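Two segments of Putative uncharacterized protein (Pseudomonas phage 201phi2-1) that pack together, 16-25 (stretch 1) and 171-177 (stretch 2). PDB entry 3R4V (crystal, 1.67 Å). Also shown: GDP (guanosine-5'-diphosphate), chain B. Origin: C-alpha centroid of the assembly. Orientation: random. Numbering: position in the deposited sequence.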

# COMPACT_ATOMS: atom_id res chain seq x y z
N ASN A 16 3.86 -9.31 -7.83
CA ASN A 16 3.64 -10.61 -7.23
C ASN A 16 2.20 -10.73 -6.71
O ASN A 16 1.55 -11.75 -6.91
CB ASN A 16 4.65 -10.90 -6.12
CG ASN A 16 6.08 -11.03 -6.63
OD1 ASN A 16 6.34 -11.13 -7.84
ND2 ASN A 16 7.03 -11.05 -5.70
N VAL A 17 1.70 -9.68 -6.05
CA VAL A 17 0.32 -9.71 -5.58
C VAL A 17 -0.66 -9.75 -6.75
O VAL A 17 -1.67 -10.45 -6.70
CB VAL A 17 0.00 -8.51 -4.66
CG1 VAL A 17 -1.48 -8.49 -4.30
CG2 VAL A 17 0.84 -8.61 -3.39
N ALA A 18 -0.35 -9.00 -7.81
CA ALA A 18 -1.19 -9.00 -9.01
C ALA A 18 -1.45 -10.40 -9.59
O ALA A 18 -2.55 -10.69 -10.09
CB ALA A 18 -0.60 -8.09 -10.08
N THR A 19 -0.46 -11.29 -9.53
CA THR A 19 -0.62 -12.62 -10.11
C THR A 19 -1.82 -13.35 -9.50
O THR A 19 -2.39 -14.26 -10.10
CB THR A 19 0.65 -13.50 -9.95
OG1 THR A 19 0.85 -13.82 -8.57
CG2 THR A 19 1.88 -12.78 -10.50
N LYS A 20 -2.21 -12.94 -8.30
CA LYS A 20 -3.28 -13.61 -7.59
C LYS A 20 -4.63 -13.00 -7.93
O LYS A 20 -5.68 -13.51 -7.53
CB LYS A 20 -3.02 -13.57 -6.09
CG LYS A 20 -1.68 -14.19 -5.74
CD LYS A 20 -1.43 -14.26 -4.26
CE LYS A 20 -0.19 -15.09 -3.99
NZ LYS A 20 -0.30 -16.43 -4.64
N LEU A 21 -4.59 -11.92 -8.70
CA LEU A 21 -5.80 -11.18 -9.05
C LEU A 21 -6.01 -11.06 -10.56
O LEU A 21 -6.77 -10.20 -11.01
CB LEU A 21 -5.75 -9.79 -8.41
CG LEU A 21 -5.69 -9.80 -6.88
CD1 LEU A 21 -5.25 -8.46 -6.29
CD2 LEU A 21 -7.04 -10.22 -6.31
N VAL A 22 -5.37 -11.93 -11.34
CA VAL A 22 -5.44 -11.83 -12.80
C VAL A 22 -6.86 -12.05 -13.33
O VAL A 22 -7.18 -11.64 -14.44
CB VAL A 22 -4.46 -12.79 -13.50
CG1 VAL A 22 -3.02 -12.34 -13.27
CG2 VAL A 22 -4.68 -14.23 -13.05
N ASP A 23 -7.71 -12.69 -12.52
CA ASP A 23 -9.08 -12.90 -12.93
C ASP A 23 -9.83 -11.58 -13.08
O ASP A 23 -10.90 -11.53 -13.69
CB ASP A 23 -9.80 -13.82 -11.95
CG ASP A 23 -9.71 -13.32 -10.52
OD1 ASP A 23 -8.65 -13.49 -9.89
OD2 ASP A 23 -10.71 -12.74 -10.04
N LEU A 24 -9.28 -10.50 -12.52
CA LEU A 24 -9.89 -9.17 -12.63
C LEU A 24 -9.51 -8.47 -13.94
O LEU A 24 -10.06 -7.42 -14.27
CB LEU A 24 -9.52 -8.30 -11.43
CG LEU A 24 -10.00 -8.83 -10.08
CD1 LEU A 24 -9.65 -7.86 -8.95
CD2 LEU A 24 -11.50 -9.11 -10.13
N GLY A 25 -8.56 -9.04 -14.66
CA GLY A 25 -8.26 -8.63 -16.02
C GLY A 25 -8.01 -7.16 -16.28
O GLY A 25 -7.10 -6.55 -15.71
N LYS A 171 -7.76 -9.43 1.05
CA LYS A 171 -8.25 -8.14 1.51
C LYS A 171 -8.65 -7.25 0.35
O LYS A 171 -9.67 -6.55 0.41
CB LYS A 171 -7.21 -7.42 2.37
CG LYS A 171 -6.96 -8.05 3.73
CD LYS A 171 -5.74 -7.38 4.35
CE LYS A 171 -5.51 -7.76 5.79
NZ LYS A 171 -4.30 -7.02 6.30
N ILE A 172 -7.86 -7.27 -0.72
CA ILE A 172 -8.18 -6.49 -1.91
C ILE A 172 -9.54 -6.90 -2.47
O ILE A 172 -10.33 -6.05 -2.86
CB ILE A 172 -7.09 -6.61 -2.98
CG1 ILE A 172 -5.82 -5.90 -2.48
CG2 ILE A 172 -7.56 -5.98 -4.28
CD1 ILE A 172 -4.66 -5.95 -3.44
N ARG A 173 -9.79 -8.20 -2.53
CA ARG A 173 -11.09 -8.70 -2.96
C ARG A 173 -12.25 -8.18 -2.11
O ARG A 173 -13.34 -7.94 -2.62
CB ARG A 173 -11.10 -10.22 -2.96
CG ARG A 173 -10.11 -10.82 -3.93
CD ARG A 173 -10.43 -12.27 -4.19
NE ARG A 173 -9.47 -12.86 -5.12
CZ ARG A 173 -9.56 -12.80 -6.45
NH1 ARG A 173 -10.56 -12.16 -7.03
NH2 ARG A 173 -8.63 -13.39 -7.19
N LYS A 174 -12.03 -8.02 -0.80
CA LYS A 174 -13.09 -7.48 0.04
C LYS A 174 -13.35 -6.02 -0.33
O LYS A 174 -14.49 -5.57 -0.33
CB LYS A 174 -12.77 -7.62 1.54
CG LYS A 174 -12.80 -9.05 2.07
CD LYS A 174 -12.42 -9.09 3.54
CE LYS A 174 -12.75 -10.43 4.20
NZ LYS A 174 -12.10 -11.59 3.55
N VAL A 175 -12.30 -5.27 -0.67
CA VAL A 175 -12.49 -3.89 -1.09
C VAL A 175 -13.16 -3.84 -2.47
O VAL A 175 -14.00 -2.97 -2.72
CB VAL A 175 -11.15 -3.07 -1.11
CG1 VAL A 175 -11.42 -1.65 -1.60
CG2 VAL A 175 -10.56 -3.05 0.27
N VAL A 176 -12.78 -4.75 -3.36
CA VAL A 176 -13.42 -4.82 -4.68
C VAL A 176 -14.90 -5.09 -4.50
O VAL A 176 -15.73 -4.50 -5.18
CB VAL A 176 -12.77 -5.88 -5.59
CG1 VAL A 176 -13.61 -6.10 -6.84
CG2 VAL A 176 -11.35 -5.42 -5.98
N LEU A 177 -15.21 -5.95 -3.53
CA LEU A 177 -16.61 -6.26 -3.21
C LEU A 177 -17.31 -5.02 -2.66
O LEU A 177 -18.40 -4.64 -3.11
CB LEU A 177 -16.66 -7.39 -2.18
CG LEU A 177 -18.00 -7.62 -1.50
CD1 LEU A 177 -18.99 -8.17 -2.51
CD2 LEU A 177 -17.83 -8.58 -0.32
PB GDP B . 10.81 -3.02 -5.85
O1B GDP B . 10.61 -3.82 -7.11
O2B GDP B . 9.57 -2.20 -5.61
O3B GDP B . 12.06 -2.15 -5.96
O3A GDP B . 11.07 -4.02 -4.62
PA GDP B . 10.22 -5.33 -4.26
O1A GDP B . 10.39 -6.45 -5.28
O2A GDP B . 8.78 -4.99 -4.03
O5' GDP B . 10.94 -5.74 -2.91
C5' GDP B . 11.05 -4.84 -1.80
C4' GDP B . 11.14 -5.61 -0.49
O4' GDP B . 9.87 -6.21 -0.20
C3' GDP B . 12.12 -6.77 -0.55
O3' GDP B . 13.41 -6.36 -0.09
C2' GDP B . 11.52 -7.78 0.41
O2' GDP B . 11.86 -7.46 1.75
C1' GDP B . 10.03 -7.54 0.30
N9 GDP B . 9.38 -8.39 -0.73
C8 GDP B . 9.86 -8.74 -1.94
N7 GDP B . 8.96 -9.49 -2.63
C5 GDP B . 7.86 -9.61 -1.85
C6 GDP B . 6.53 -10.26 -1.96
O6 GDP B . 6.22 -10.89 -2.99
N1 GDP B . 5.69 -10.14 -0.92
C2 GDP B . 6.01 -9.45 0.20
N2 GDP B . 5.12 -9.35 1.22
N3 GDP B . 7.21 -8.83 0.36
C4 GDP B . 8.14 -8.88 -0.61

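The most striking feature of this contact is a single arginine, R173, that pairs with a carboxylate in the plane of its guanidinium while a leucine methyl lies over one face. NH2 of R173 donates to OD1 of D23 at 2.7 Å with an N-H...O angle of 171°, and NH1 of R173 donates to OD2 of D23 at 3.1 Å and 161°. Two nearly linear bonds to two carboxylate oxygens define a bidentate salt bridge, in which charge attraction and directional bonding coincide. The face, which offers no N-H group, is covered by L21, whose CD2 lies 3.6 Å from CZ of R173. The carbonyl O of K20 also comes within 3.0 Å of NH2 of R173.

R173 reaches this site by extension: its CA-to-CB bond points sideways, but chi2 and chi3 are both t, and the end of the chain comes nearer stretch 1. It accordingly has the largest covered area of any residue here, 91 of the 315 Å² buried in total.

The backbones stand well apart, with CA of L21 8.4 Å from CA of R173 and CA of L24 9.7 Å from CA of V176, so the contact is made mostly by side chains, the carbonyl O of K20 near R173 being a main-chain exception. Stretch 2 is helical throughout, with bonds such as V176 N to I172 O (2.8 Å) placing I172 and V176 one turn apart, both directed toward stretch 1. Stretch 1 leaves its helix and enters a 3-10 segment at 22-24; L24 N bonds to L21 O at 2.9 Å, and L21, D23 and L24 all point toward the helix.

Apolar pairs extend the interface. CD1 of I172 meets CD1 of L21 at 3.8 Å and CG1 of V17 at 4.2 Å, while CD1 of L24 lies 4.2 Å from CG2 of V176. These distances indicate van der Waals packing.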